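Long-range contacts in intimin (Escherichia coli, PDB 1F00), which acts as an adhesin of enteropathogenic strains, probably fastening the bacterium to host cells by binding its receptor through the C-terminal lectin-like domain: residues P188-R193 / Y233-I239; Y136-N142 / T163-S169; N36-T40 / R78-V82; F94-D100 / K128-N133. The contacts are given in a common frame with arbitrary orientation. Residues are numbered along the deposited sequence.

The four contacts follow one another along an elongated chain of domains, in the order 3, 4, 2, 1. Contact 3 pairs two strands of the first bacterial Ig-like domain, and contact 1 packs a strand against a loop of the C-type lectin-like domain; their centres are about 76 Å apart, on opposite sides of the chain's centre. Between them, the centres of contacts 4 and 2 are about 13 Å apart, in facing sheets of the second Ig-like domain. They touch: Leu97 of contact 4 packs on Tyr136 and Ser169 of contact 2. Contact 4 also begins at Phe94, the end of a first-domain strand. Such a rod of Ig-like modules is consistent with holding the lectin-like tip away from the bacterium.

Contact 1 (P188-R193 / Y233-I239); sequences PNMSKR and YKSSQTI
The last part of a strand packs, from Pro188 to Met190, against an irregular loop, 233-239, mainly through side chains; no hydrogen bond crosses. Residues 188-189 are extended, the chain turns a corner at Ser191, and a weakly bonded strand resumes at about 192-193. The opposing loop opens with a type I beta turn from Tyr233 to Ser236 (Ser236 N to Tyr233 O, 3.0 Å), and its CA atoms stay well back: the nearest pair, Met190 and Ile239, is 7.5 Å apart. Met190 bridges this gap. An m, m, m rotamer folds its flexible thioether so that CG meets the ring edge of Tyr233 (4.0 Å to CD2), while CE reaches Ile239 CG1 at 3.6 Å and Ser236 OG at 3.3 Å. In this C-type lectin-like domain, strand 184-190 is the middle of a three-stranded sheet, flanked by 118-120 and 276-281, and the loop leads into strand 240-242. Compact Pro188 packs against the Tyr233 ring, CG to CE2 3.7 Å, and places CB 4.1 Å from Ile239 CG2. Tyr233, chi1 m with chi2 near 90°, directs OH to within 3.2 Å of Pro188 CD, and that hydroxyl is hydrogen-bonded to Gln121 O. At the exposed margin Arg193 (m, t, t, then 61°) extends, with Arg193 NH2 3.5 Å from Thr238 CG2; Thr238 OG1 bonds Asp259.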
loop_
_atom_site.group_PDB
_atom_site.type_symbol
_atom_site.label_atom_id
_atom_site.label_comp_id
_atom_site.label_asym_id
_atom_site.label_seq_id
_atom_site.Cartn_x
_atom_site.Cartn_y
_atom_site.Cartn_z
ATOM N N PRO A 188 -18.538 2.235 17.351
ATOM C CA PRO A 188 -18.895 1.862 18.726
ATOM C C PRO A 188 -18.471 2.990 19.672
ATOM O O PRO A 188 -17.363 3.521 19.553
ATOM C CB PRO A 188 -18.067 0.597 18.982
ATOM C CG PRO A 188 -17.732 0.085 17.608
ATOM C CD PRO A 188 -17.482 1.352 16.832
ATOM N N ASN A 189 -19.350 3.362 20.594
ATOM C CA ASN A 189 -19.039 4.407 21.564
ATOM C C ASN A 189 -18.744 3.673 22.883
ATOM O O ASN A 189 -19.648 3.353 23.652
ATOM C CB ASN A 189 -20.233 5.363 21.681
ATOM C CG ASN A 189 -20.510 6.111 20.370
ATOM O OD1 ASN A 189 -19.814 7.077 20.036
ATOM N ND2 ASN A 189 -21.516 5.654 19.616
ATOM N N MET A 190 -17.460 3.421 23.130
ATOM C CA MET A 190 -17.015 2.661 24.298
ATOM C C MET A 190 -16.850 3.341 25.660
ATOM O O MET A 190 -16.479 2.676 26.630
ATOM C CB MET A 190 -15.695 1.959 23.956
ATOM C CG MET A 190 -15.745 1.122 22.688
ATOM S SD MET A 190 -17.212 0.082 22.634
ATOM C CE MET A 190 -16.993 -0.919 24.142
ATOM N N SER A 191 -17.119 4.637 25.759
ATOM C CA SER A 191 -16.933 5.326 27.034
ATOM C C SER A 191 -17.943 4.966 28.127
ATOM O O SER A 191 -17.665 5.134 29.320
ATOM C CB SER A 191 -16.929 6.842 26.813
ATOM O OG SER A 191 -18.160 7.286 26.269
ATOM N N LYS A 192 -19.104 4.454 27.731
ATOM C CA LYS A 192 -20.135 4.106 28.703
ATOM C C LYS A 192 -21.298 3.339 28.092
ATOM O O LYS A 192 -21.643 3.546 26.929
ATOM C CB LYS A 192 -20.695 5.385 29.325
ATOM C CG LYS A 192 -21.258 6.354 28.279
ATOM C CD LYS A 192 -21.793 7.634 28.901
ATOM C CE LYS A 192 -22.190 8.641 27.825
ATOM N NZ LYS A 192 -22.735 9.888 28.430
ATOM N N ARG A 193 -21.904 2.452 28.878
ATOM C CA ARG A 193 -23.077 1.730 28.404
ATOM C C ARG A 193 -24.222 2.718 28.606
ATOM O O ARG A 193 -24.190 3.536 29.535
ATOM C CB ARG A 193 -23.325 0.464 29.222
ATOM C CG ARG A 193 -22.323 -0.648 28.954
ATOM C CD ARG A 193 -22.684 -1.898 29.742
ATOM N NE ARG A 193 -21.693 -2.962 29.597
ATOM C CZ ARG A 193 -20.417 -2.856 29.956
ATOM N NH1 ARG A 193 -19.963 -1.725 30.484
ATOM N NH2 ARG A 193 -19.592 -3.883 29.798
ATOM N N TYR A 233 -9.683 -0.569 20.189
ATOM C CA TYR A 233 -10.611 -1.219 21.118
ATOM C C TYR A 233 -9.948 -2.277 22.006
ATOM O O TYR A 233 -10.638 -3.061 22.662
ATOM C CB TYR A 233 -11.758 -1.896 20.348
ATOM C CG TYR A 233 -12.433 -1.031 19.300
ATOM C CD1 TYR A 233 -11.972 -1.006 17.984
ATOM C CD2 TYR A 233 -13.544 -0.250 19.624
ATOM C CE1 TYR A 233 -12.605 -0.224 17.007
ATOM C CE2 TYR A 233 -14.183 0.537 18.661
ATOM C CZ TYR A 233 -13.707 0.545 17.354
ATOM O OH TYR A 233 -14.331 1.326 16.405
ATOM N N LYS A 234 -8.623 -2.295 22.051
ATOM C CA LYS A 234 -7.942 -3.323 22.834
ATOM C C LYS A 234 -8.344 -3.427 24.303
ATOM O O LYS A 234 -8.250 -4.505 24.887
ATOM C CB LYS A 234 -6.420 -3.173 22.715
ATOM C CG LYS A 234 -5.828 -1.935 23.350
ATOM C CD LYS A 234 -4.304 -1.971 23.232
ATOM C CE LYS A 234 -3.656 -0.775 23.907
ATOM N NZ LYS A 234 -2.172 -0.789 23.747
ATOM N N SER A 235 -8.818 -2.335 24.899
ATOM C CA SER A 235 -9.205 -2.368 26.308
ATOM C C SER A 235 -10.585 -2.976 26.585
ATOM O O SER A 235 -10.947 -3.168 27.741
ATOM C CB SER A 235 -9.161 -0.958 26.911
ATOM O OG SER A 235 -10.198 -0.144 26.382
ATOM N N SER A 236 -11.356 -3.276 25.542
ATOM C CA SER A 236 -12.691 -3.841 25.736
ATOM C C SER A 236 -12.745 -5.354 25.631
ATOM O O SER A 236 -12.231 -5.936 24.677
ATOM C CB SER A 236 -13.684 -3.256 24.720
ATOM O OG SER A 236 -13.935 -1.890 24.966
ATOM N N GLN A 237 -13.373 -5.984 26.616
ATOM C CA GLN A 237 -13.534 -7.431 26.602
ATOM C C GLN A 237 -14.927 -7.707 26.056
ATOM O O GLN A 237 -15.262 -8.837 25.717
ATOM C CB GLN A 237 -13.398 -8.024 28.010
ATOM C CG GLN A 237 -11.993 -7.939 28.582
ATOM C CD GLN A 237 -11.618 -6.535 29.032
ATOM O OE1 GLN A 237 -10.458 -6.264 29.353
ATOM N NE2 GLN A 237 -12.600 -5.638 29.069
ATOM N N THR A 238 -15.739 -6.657 25.977
ATOM C CA THR A 238 -17.091 -6.789 25.452
ATOM C C THR A 238 -17.578 -5.511 24.797
ATOM O O THR A 238 -17.445 -4.426 25.355
ATOM C CB THR A 238 -18.112 -7.158 26.558
ATOM O OG1 THR A 238 -19.435 -7.137 26.004
ATOM C CG2 THR A 238 -18.046 -6.163 27.713
ATOM N N ILE A 239 -18.126 -5.646 23.596
ATOM C CA ILE A 239 -18.687 -4.504 22.897
ATOM C C ILE A 239 -20.122 -4.868 22.545
ATOM O O ILE A 239 -20.536 -4.830 21.383
ATOM C CB ILE A 239 -17.888 -4.137 21.629
ATOM C CG1 ILE A 239 -16.452 -3.766 22.022
ATOM C CG2 ILE A 239 -18.534 -2.934 20.934
ATOM C CD1 ILE A 239 -15.583 -3.277 20.863
#

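Contact 2 (Y136-N142 / T163-S169)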
loop_
_atom_site.group_PDB
_atom_site.type_symbol
_atom_site.label_atom_id
_atom_site.label_comp_id
_atom_site.label_asym_id
_atom_site.label_seq_id
_atom_site.Cartn_x
_atom_site.Cartn_y
_atom_site.Cartn_z
ATOM N N TYR A 136 10.779 0.091 1.697
ATOM C CA TYR A 136 9.552 0.854 1.478
ATOM C C TYR A 136 9.180 1.951 2.478
ATOM O O TYR A 136 9.497 1.873 3.664
ATOM C CB TYR A 136 8.375 -0.124 1.391
ATOM C CG TYR A 136 8.637 -1.340 0.528
ATOM C CD1 TYR A 136 9.141 -1.202 -0.761
ATOM C CD2 TYR A 136 8.363 -2.633 0.997
ATOM C CE1 TYR A 136 9.370 -2.308 -1.568
ATOM C CE2 TYR A 136 8.588 -3.750 0.191
ATOM C CZ TYR A 136 9.094 -3.576 -1.092
ATOM O OH TYR A 136 9.327 -4.659 -1.910
ATOM N N THR A 137 8.479 2.963 1.975
ATOM C CA THR A 137 7.990 4.079 2.781
ATOM C C THR A 137 6.556 4.311 2.307
ATOM O O THR A 137 6.327 4.507 1.112
ATOM C CB THR A 137 8.808 5.358 2.542
ATOM O OG1 THR A 137 10.185 5.107 2.853
ATOM C CG2 THR A 137 8.298 6.485 3.428
ATOM N N TRP A 138 5.602 4.295 3.233
ATOM C CA TRP A 138 4.190 4.467 2.879
ATOM C C TRP A 138 3.596 5.830 3.237
ATOM O O TRP A 138 4.082 6.526 4.123
ATOM C CB TRP A 138 3.342 3.383 3.557
ATOM C CG TRP A 138 3.776 1.975 3.273
ATOM C CD1 TRP A 138 4.858 1.320 3.797
ATOM C CD2 TRP A 138 3.137 1.051 2.388
ATOM N NE1 TRP A 138 4.928 0.040 3.291
ATOM C CE2 TRP A 138 3.884 -0.151 2.423
ATOM C CE3 TRP A 138 2.004 1.123 1.564
ATOM C CZ2 TRP A 138 3.533 -1.272 1.667
ATOM C CZ3 TRP A 138 1.654 0.008 0.810
ATOM C CH2 TRP A 138 2.417 -1.174 0.866
ATOM N N ARG A 139 2.525 6.199 2.544
ATOM C CA ARG A 139 1.858 7.461 2.818
ATOM C C ARG A 139 0.414 7.373 2.363
ATOM O O ARG A 139 0.057 6.518 1.553
ATOM C CB ARG A 139 2.551 8.617 2.087
ATOM C CG ARG A 139 2.350 8.636 0.565
ATOM C CD ARG A 139 2.966 9.899 -0.041
ATOM N NE ARG A 139 2.594 10.117 -1.439
ATOM C CZ ARG A 139 3.203 9.562 -2.486
ATOM N NH1 ARG A 139 4.228 8.736 -2.307
ATOM N NH2 ARG A 139 2.803 9.861 -3.719
ATOM N N SER A 140 -0.412 8.259 2.899
ATOM C CA SER A 140 -1.820 8.314 2.535
ATOM C C SER A 140 -2.085 9.705 2.001
ATOM O O SER A 140 -1.625 10.685 2.577
ATOM C CB SER A 140 -2.714 8.077 3.749
ATOM O OG SER A 140 -4.064 8.367 3.418
ATOM N N ALA A 141 -2.822 9.785 0.899
ATOM C CA ALA A 141 -3.154 11.072 0.304
ATOM C C ALA A 141 -4.096 11.857 1.224
ATOM O O ALA A 141 -4.177 13.083 1.147
ATOM C CB ALA A 141 -3.794 10.863 -1.073
ATOM N N ASN A 142 -4.817 11.149 2.087
ATOM C CA ASN A 142 -5.737 11.801 3.016
ATOM C C ASN A 142 -5.879 11.005 4.312
ATOM O O ASN A 142 -6.767 10.165 4.434
ATOM C CB ASN A 142 -7.119 11.970 2.378
ATOM C CG ASN A 142 -8.045 12.833 3.222
ATOM O OD1 ASN A 142 -7.747 13.133 4.381
ATOM N ND2 ASN A 142 -9.177 13.231 2.647
ATOM N N THR A 163 -9.535 7.525 -0.909
ATOM C CA THR A 163 -8.219 8.131 -0.941
ATOM C C THR A 163 -7.266 7.089 -1.504
ATOM O O THR A 163 -7.690 6.004 -1.911
ATOM C CB THR A 163 -7.772 8.584 0.480
ATOM O OG1 THR A 163 -6.596 9.398 0.373
ATOM C CG2 THR A 163 -7.472 7.374 1.371
ATOM N N THR A 164 -5.983 7.409 -1.551
ATOM C CA THR A 164 -5.026 6.460 -2.083
ATOM C C THR A 164 -3.867 6.253 -1.118
ATOM O O THR A 164 -3.446 7.187 -0.436
ATOM C CB THR A 164 -4.466 6.941 -3.441
ATOM O OG1 THR A 164 -3.959 8.275 -3.304
ATOM C CG2 THR A 164 -5.554 6.920 -4.512
ATOM N N ILE A 165 -3.386 5.017 -1.043
ATOM C CA ILE A 165 -2.237 4.698 -0.198
ATOM C C ILE A 165 -1.126 4.430 -1.193
ATOM O O ILE A 165 -1.303 3.641 -2.125
ATOM C CB ILE A 165 -2.465 3.429 0.650
ATOM C CG1 ILE A 165 -3.686 3.616 1.551
ATOM C CG2 ILE A 165 -1.212 3.123 1.485
ATOM C CD1 ILE A 165 -3.602 4.833 2.461
ATOM N N SER A 166 0.006 5.102 -1.011
ATOM C CA SER A 166 1.135 4.943 -1.909
ATOM C C SER A 166 2.365 4.424 -1.182
ATOM O O SER A 166 2.586 4.730 -0.016
ATOM C CB SER A 166 1.484 6.284 -2.569
ATOM O OG SER A 166 0.427 6.762 -3.382
ATOM N N VAL A 167 3.153 3.619 -1.876
ATOM C CA VAL A 167 4.387 3.110 -1.303
ATOM C C VAL A 167 5.493 3.488 -2.273
ATOM O O VAL A 167 5.291 3.484 -3.493
ATOM C CB VAL A 167 4.375 1.568 -1.139
ATOM C CG1 VAL A 167 4.229 0.894 -2.495
ATOM C CG2 VAL A 167 5.667 1.110 -0.462
ATOM N N ILE A 168 6.649 3.854 -1.738
ATOM C CA ILE A 168 7.786 4.187 -2.584
ATOM C C ILE A 168 8.989 3.387 -2.094
ATOM O O ILE A 168 9.149 3.160 -0.894
ATOM C CB ILE A 168 8.120 5.708 -2.552
ATOM C CG1 ILE A 168 8.427 6.162 -1.127
ATOM C CG2 ILE A 168 6.958 6.504 -3.121
ATOM C CD1 ILE A 168 8.715 7.656 -1.014
ATOM N N SER A 169 9.811 2.929 -3.030
ATOM C CA SER A 169 11.007 2.168 -2.686
ATOM C C SER A 169 12.187 3.105 -2.905
ATOM O O SER A 169 12.119 3.989 -3.762
ATOM C CB SER A 169 11.112 0.924 -3.573
ATOM O OG SER A 169 10.973 1.255 -4.946
HETATM O O HOH W 1 11.756 4.055 0.951
#
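Two neighbouring strands of the second bacterial Ig-like domain, 136-140 and 163-169, run antiparallel in a three-stranded sheet, their axes 4.6 Å apart at closest and 157° apart in direction. Strand 163-169 is central, with 173-179 on its other side. Arg139, Val167 and Ser166 lose the most surface to the pairing. Arg139 and Ser166 form a hydrogen-bonded pair: Arg139 N donates to Ser166 O (3.0 Å) and Ser166 N to Arg139 O (2.9 Å). Their side chains share the outer face with Thr137 and Ile168. There the long Arg139 chain lies across the neighbouring strand, its guanidinium face over Ser166 CB (NH1 to CB 3.7 Å) and NH1 3.6 Å from Ile168 CG2; a small serine lets the planar group settle flat, while its charge remains at the surface. Val167, in a non-hydrogen-bonded pair with Trp138, belongs to the opposite, buried face. Its branched CB sits over the indole, 3.6 Å from the centroid of the six-membered ring and 10° off the normal, a CH-pi contact, and CG2 also meets Tyr136 CB at 3.5 Å. These apolar groups fill the sandwich core: Trp138 and Val167 both touch Ile99 of the facing sheet. At the end of strand 136-140, Ser140, whose OG is also hydrogen-bonded to Ala146 O, accepts from Asn142 N at 3.2 Å (OG to N), forming an ST turn.

Contact 3 (N36-T40 / R78-V82)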
loop_
_atom_site.group_PDB
_atom_site.type_symbol
_atom_site.label_atom_id
_atom_site.label_comp_id
_atom_site.label_asym_id
_atom_site.label_seq_id
_atom_site.Cartn_x
_atom_site.Cartn_y
_atom_site.Cartn_z
ATOM N N ASN A 36 34.397 9.711 -35.172
ATOM C CA ASN A 36 34.137 8.503 -35.945
ATOM C C ASN A 36 34.930 7.287 -35.476
ATOM O O ASN A 36 35.320 6.437 -36.281
ATOM C CB ASN A 36 34.401 8.761 -37.435
ATOM C CG ASN A 36 34.032 7.572 -38.303
ATOM O OD1 ASN A 36 32.920 7.048 -38.221
ATOM N ND2 ASN A 36 34.969 7.137 -39.141
ATOM N N GLN A 37 35.169 7.199 -34.172
ATOM C CA GLN A 37 35.887 6.060 -33.619
ATOM C C GLN A 37 34.866 5.020 -33.181
ATOM O O GLN A 37 33.908 5.336 -32.477
ATOM C CB GLN A 37 36.740 6.479 -32.419
ATOM C CG GLN A 37 37.364 5.301 -31.674
ATOM C CD GLN A 37 38.203 4.413 -32.574
ATOM O OE1 GLN A 37 39.171 4.869 -33.185
ATOM N NE2 GLN A 37 37.838 3.137 -32.661
ATOM N N GLU A 38 35.077 3.779 -33.599
ATOM C CA GLU A 38 34.168 2.705 -33.250
ATOM C C GLU A 38 34.447 2.180 -31.848
ATOM O O GLU A 38 35.582 1.845 -31.511
ATOM C CB GLU A 38 34.292 1.562 -34.261
ATOM C CG GLU A 38 33.258 0.458 -34.083
ATOM C CD GLU A 38 33.403 -0.652 -35.111
ATOM O OE1 GLU A 38 32.513 -1.529 -35.168
ATOM O OE2 GLU A 38 34.405 -0.652 -35.858
ATOM N N VAL A 39 33.398 2.122 -31.033
ATOM C CA VAL A 39 33.497 1.620 -29.671
ATOM C C VAL A 39 32.524 0.453 -29.518
ATOM O O VAL A 39 31.385 0.513 -29.989
ATOM C CB VAL A 39 33.146 2.719 -28.641
ATOM C CG1 VAL A 39 33.135 2.136 -27.234
ATOM C CG2 VAL A 39 34.151 3.852 -28.733
ATOM N N THR A 40 32.978 -0.614 -28.872
ATOM C CA THR A 40 32.139 -1.785 -28.668
ATOM C C THR A 40 31.808 -1.994 -27.190
ATOM O O THR A 40 32.692 -1.967 -26.326
ATOM C CB THR A 40 32.808 -3.053 -29.235
ATOM O OG1 THR A 40 32.105 -4.217 -28.776
ATOM C CG2 THR A 40 34.250 -3.127 -28.806
ATOM N N ARG A 78 35.274 -0.646 -25.085
ATOM C CA ARG A 78 36.659 -0.715 -25.528
ATOM C C ARG A 78 36.815 -0.088 -26.900
ATOM O O ARG A 78 35.884 -0.100 -27.708
ATOM C CB ARG A 78 37.126 -2.172 -25.592
ATOM C CG ARG A 78 36.296 -3.017 -26.533
ATOM C CD ARG A 78 36.990 -4.306 -26.933
ATOM N NE ARG A 78 37.103 -5.245 -25.826
ATOM C CZ ARG A 78 37.695 -6.431 -25.919
ATOM N NH1 ARG A 78 38.222 -6.816 -27.074
ATOM N NH2 ARG A 78 37.763 -7.228 -24.861
ATOM N N VAL A 79 37.990 0.480 -27.152
ATOM C CA VAL A 79 38.275 1.068 -28.450
ATOM C C VAL A 79 38.336 -0.124 -29.406
ATOM O O VAL A 79 39.152 -1.030 -29.239
ATOM C CB VAL A 79 39.619 1.840 -28.425
ATOM C CG1 VAL A 79 40.650 1.063 -27.626
ATOM C CG2 VAL A 79 40.114 2.081 -29.847
ATOM N N SER A 80 37.450 -0.117 -30.394
ATOM C CA SER A 80 37.323 -1.199 -31.369
ATOM C C SER A 80 38.548 -2.079 -31.660
ATOM O O SER A 80 38.541 -3.271 -31.352
ATOM C CB SER A 80 36.774 -0.639 -32.685
ATOM O OG SER A 80 36.105 -1.648 -33.420
ATOM N N ASP A 81 39.593 -1.505 -32.250
ATOM C CA ASP A 81 40.781 -2.286 -32.600
ATOM C C ASP A 81 41.671 -2.724 -31.435
ATOM O O ASP A 81 42.692 -3.380 -31.646
ATOM C CB ASP A 81 41.630 -1.527 -33.632
ATOM C CG ASP A 81 42.242 -0.256 -33.071
ATOM O OD1 ASP A 81 43.011 -0.343 -32.090
ATOM O OD2 ASP A 81 41.962 0.834 -33.615
ATOM N N VAL A 82 41.290 -2.373 -30.212
ATOM C CA VAL A 82 42.080 -2.753 -29.042
ATOM C C VAL A 82 41.279 -3.682 -28.142
ATOM O O VAL A 82 40.087 -3.469 -27.921
ATOM C CB VAL A 82 42.513 -1.515 -28.224
ATOM C CG1 VAL A 82 43.343 -1.948 -27.026
ATOM C CG2 VAL A 82 43.308 -0.562 -29.103
#
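Where strands 38-43 and 71-79 of the first bacterial Ig-like domain come to the end of their antiparallel pairing, most of the exchange is between backbone groups. Thr40 and Arg78 form a hydrogen-bonded pair: Thr40 N donates to Arg78 O and Arg78 N to Thr40 O, each at 3.2 Å. Val39 and Val79 are the adjoining non-hydrogen-bonded pair. One step on, Ser80 N gives a shorter bond to Glu38 O (2.9 Å), and that carbonyl also accepts from Gln37 NE2 at 2.8 Å, the p chi2 of Gln37 curling its amide back to this next residue. Serine suits the departure point, because its short hydroxyl can also reach Glu38 OE2 in a weak bond of 3.1 Å. Past it the chain bends away, with Val82 N bonded to Val79 O at 2.7 Å. The Arg78 guanidinium finds its partner elsewhere, in a salt bridge from NH2 to Asp85, and Thr40 OG1 bonds weakly to Ser51 O. On its other side strand 38-43 pairs with 52-54. With four main-chain atoms of the Thr40-Arg78 pair and the Ser80 N-Glu38 O pair hydrogen-bonded, the register is set chiefly by main-chain bonds, the weak Ser80-Glu38 side-chain bond probably adding little.

Contact 4 (F94-D100 / K128-N133)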
loop_
_atom_site.group_PDB
_atom_site.type_symbol
_atom_site.label_atom_id
_atom_site.label_comp_id
_atom_site.label_asym_id
_atom_site.label_seq_id
_atom_site.Cartn_x
_atom_site.Cartn_y
_atom_site.Cartn_z
ATOM N N PHE A 94 15.797 -3.196 -10.864
ATOM C CA PHE A 94 14.929 -3.727 -9.826
ATOM C C PHE A 94 13.557 -4.082 -10.374
ATOM O O PHE A 94 13.058 -3.448 -11.308
ATOM C CB PHE A 94 14.789 -2.709 -8.684
ATOM C CG PHE A 94 16.058 -2.496 -7.899
ATOM C CD1 PHE A 94 16.494 -3.449 -6.985
ATOM C CD2 PHE A 94 16.823 -1.345 -8.078
ATOM C CE1 PHE A 94 17.673 -3.261 -6.261
ATOM C CE2 PHE A 94 18.001 -1.145 -7.364
ATOM C CZ PHE A 94 18.430 -2.108 -6.449
ATOM N N THR A 95 12.957 -5.115 -9.794
ATOM C CA THR A 95 11.631 -5.556 -10.195
ATOM C C THR A 95 10.648 -4.402 -10.016
ATOM O O THR A 95 10.885 -3.495 -9.219
ATOM C CB THR A 95 11.169 -6.742 -9.328
ATOM O OG1 THR A 95 11.914 -7.914 -9.690
ATOM C CG2 THR A 95 9.686 -7.002 -9.509
ATOM N N THR A 96 9.555 -4.445 -10.770
ATOM C CA THR A 96 8.506 -3.431 -10.700
ATOM C C THR A 96 7.896 -3.389 -9.298
ATOM O O THR A 96 7.507 -4.425 -8.756
ATOM C CB THR A 96 7.371 -3.754 -11.685
ATOM O OG1 THR A 96 7.904 -3.874 -13.007
ATOM C CG2 THR A 96 6.314 -2.655 -11.661
ATOM N N LEU A 97 7.820 -2.197 -8.712
ATOM C CA LEU A 97 7.230 -2.037 -7.390
ATOM C C LEU A 97 5.730 -2.268 -7.545
ATOM O O LEU A 97 5.089 -1.697 -8.431
ATOM C CB LEU A 97 7.497 -0.630 -6.843
ATOM C CG LEU A 97 7.061 -0.386 -5.394
ATOM C CD1 LEU A 97 7.719 -1.417 -4.471
ATOM C CD2 LEU A 97 7.439 1.029 -4.980
ATOM N N THR A 98 5.175 -3.096 -6.672
ATOM C CA THR A 98 3.765 -3.442 -6.740
ATOM C C THR A 98 3.138 -3.622 -5.362
ATOM O O THR A 98 3.808 -4.020 -4.410
ATOM C CB THR A 98 3.589 -4.777 -7.511
ATOM O OG1 THR A 98 4.074 -4.621 -8.853
ATOM C CG2 THR A 98 2.131 -5.197 -7.545
ATOM N N ILE A 99 1.848 -3.320 -5.264
ATOM C CA ILE A 99 1.127 -3.525 -4.018
ATOM C C ILE A 99 0.225 -4.733 -4.265
ATOM O O ILE A 99 -0.588 -4.736 -5.198
ATOM C CB ILE A 99 0.272 -2.299 -3.628
ATOM C CG1 ILE A 99 1.189 -1.149 -3.207
ATOM C CG2 ILE A 99 -0.673 -2.665 -2.477
ATOM C CD1 ILE A 99 0.460 0.162 -2.920
ATOM N N ASP A 100 0.397 -5.763 -3.440
ATOM C CA ASP A 100 -0.373 -7.004 -3.540
ATOM C C ASP A 100 -1.802 -6.694 -3.095
ATOM O O ASP A 100 -2.274 -7.198 -2.072
ATOM C CB ASP A 100 0.272 -8.058 -2.626
ATOM C CG ASP A 100 -0.282 -9.454 -2.842
ATOM O OD1 ASP A 100 0.112 -10.363 -2.072
ATOM O OD2 ASP A 100 -1.100 -9.648 -3.770
ATOM N N LYS A 128 0.734 -5.162 1.504
ATOM C CA LYS A 128 2.059 -5.687 1.208
ATOM C C LYS A 128 2.547 -5.237 -0.156
ATOM O O LYS A 128 1.832 -5.328 -1.154
ATOM C CB LYS A 128 2.071 -7.219 1.271
ATOM C CG LYS A 128 2.222 -7.787 2.674
ATOM C CD LYS A 128 3.562 -7.399 3.294
ATOM C CE LYS A 128 3.693 -7.932 4.717
ATOM N NZ LYS A 128 2.615 -7.405 5.612
ATOM N N ALA A 129 3.776 -4.742 -0.182
ATOM C CA ALA A 129 4.397 -4.289 -1.417
ATOM C C ALA A 129 5.480 -5.293 -1.771
ATOM O O ALA A 129 5.963 -6.028 -0.909
ATOM C CB ALA A 129 5.009 -2.905 -1.222
ATOM N N SER A 130 5.849 -5.332 -3.045
ATOM C CA SER A 130 6.893 -6.229 -3.511
ATOM C C SER A 130 7.588 -5.550 -4.676
ATOM O O SER A 130 6.989 -4.721 -5.366
ATOM C CB SER A 130 6.302 -7.567 -3.964
ATOM O OG SER A 130 5.342 -7.379 -4.986
ATOM N N GLY A 131 8.852 -5.892 -4.889
ATOM C CA GLY A 131 9.590 -5.287 -5.979
ATOM C C GLY A 131 10.451 -4.143 -5.490
ATOM O O GLY A 131 10.556 -3.912 -4.288
ATOM N N GLY A 132 11.055 -3.414 -6.423
ATOM C CA GLY A 132 11.917 -2.314 -6.041
ATOM C C GLY A 132 13.098 -2.910 -5.299
ATOM O O GLY A 132 13.379 -4.096 -5.452
ATOM N N ASN A 133 13.782 -2.110 -4.489
ATOM C CA ASN A 133 14.931 -2.611 -3.745
ATOM C C ASN A 133 14.537 -3.147 -2.371
ATOM O O ASN A 133 15.396 -3.419 -1.531
ATOM C CB ASN A 133 15.986 -1.513 -3.603
ATOM C CG ASN A 133 15.555 -0.408 -2.667
ATOM O OD1 ASN A 133 14.392 -0.328 -2.264
ATOM N ND2 ASN A 133 16.493 0.457 -2.318
HETATM O O HOH W 2 -1.400 -6.075 0.403
#
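This is an antiparallel backbone pairing at the junction of two bacterial Ig-like domains: Phe94 ends a strand of the first domain's sheet, and strand 98-99 then pairs with 124-130 in the second. Thr98 and Ser130 exchange two hydrogen bonds, N to O, both 2.8 Å; Asp100 N donates to Lys128 O at 2.7 Å, and Gly132 N to Thr95 O at 2.8 Å. Gly131 must lack a side chain, since a CB would fall about 2.1 Å from Thr96 O and its phi of 98° would jam it against the preceding carbonyl. Gly132, also at positive phi (65°), takes a backbone conformation that glycine adopts easily. At the domain boundary Asn133 CB lies over the Phe94 ring, 3.9 Å from its centroid. Buried Leu97 and Ile99, together with small Ala129, face the other sheet, where both larger residues touch Val167. At the far end one water donates to Asp100 O (2.9 Å) and accepts from Lys128 N (2.6 Å).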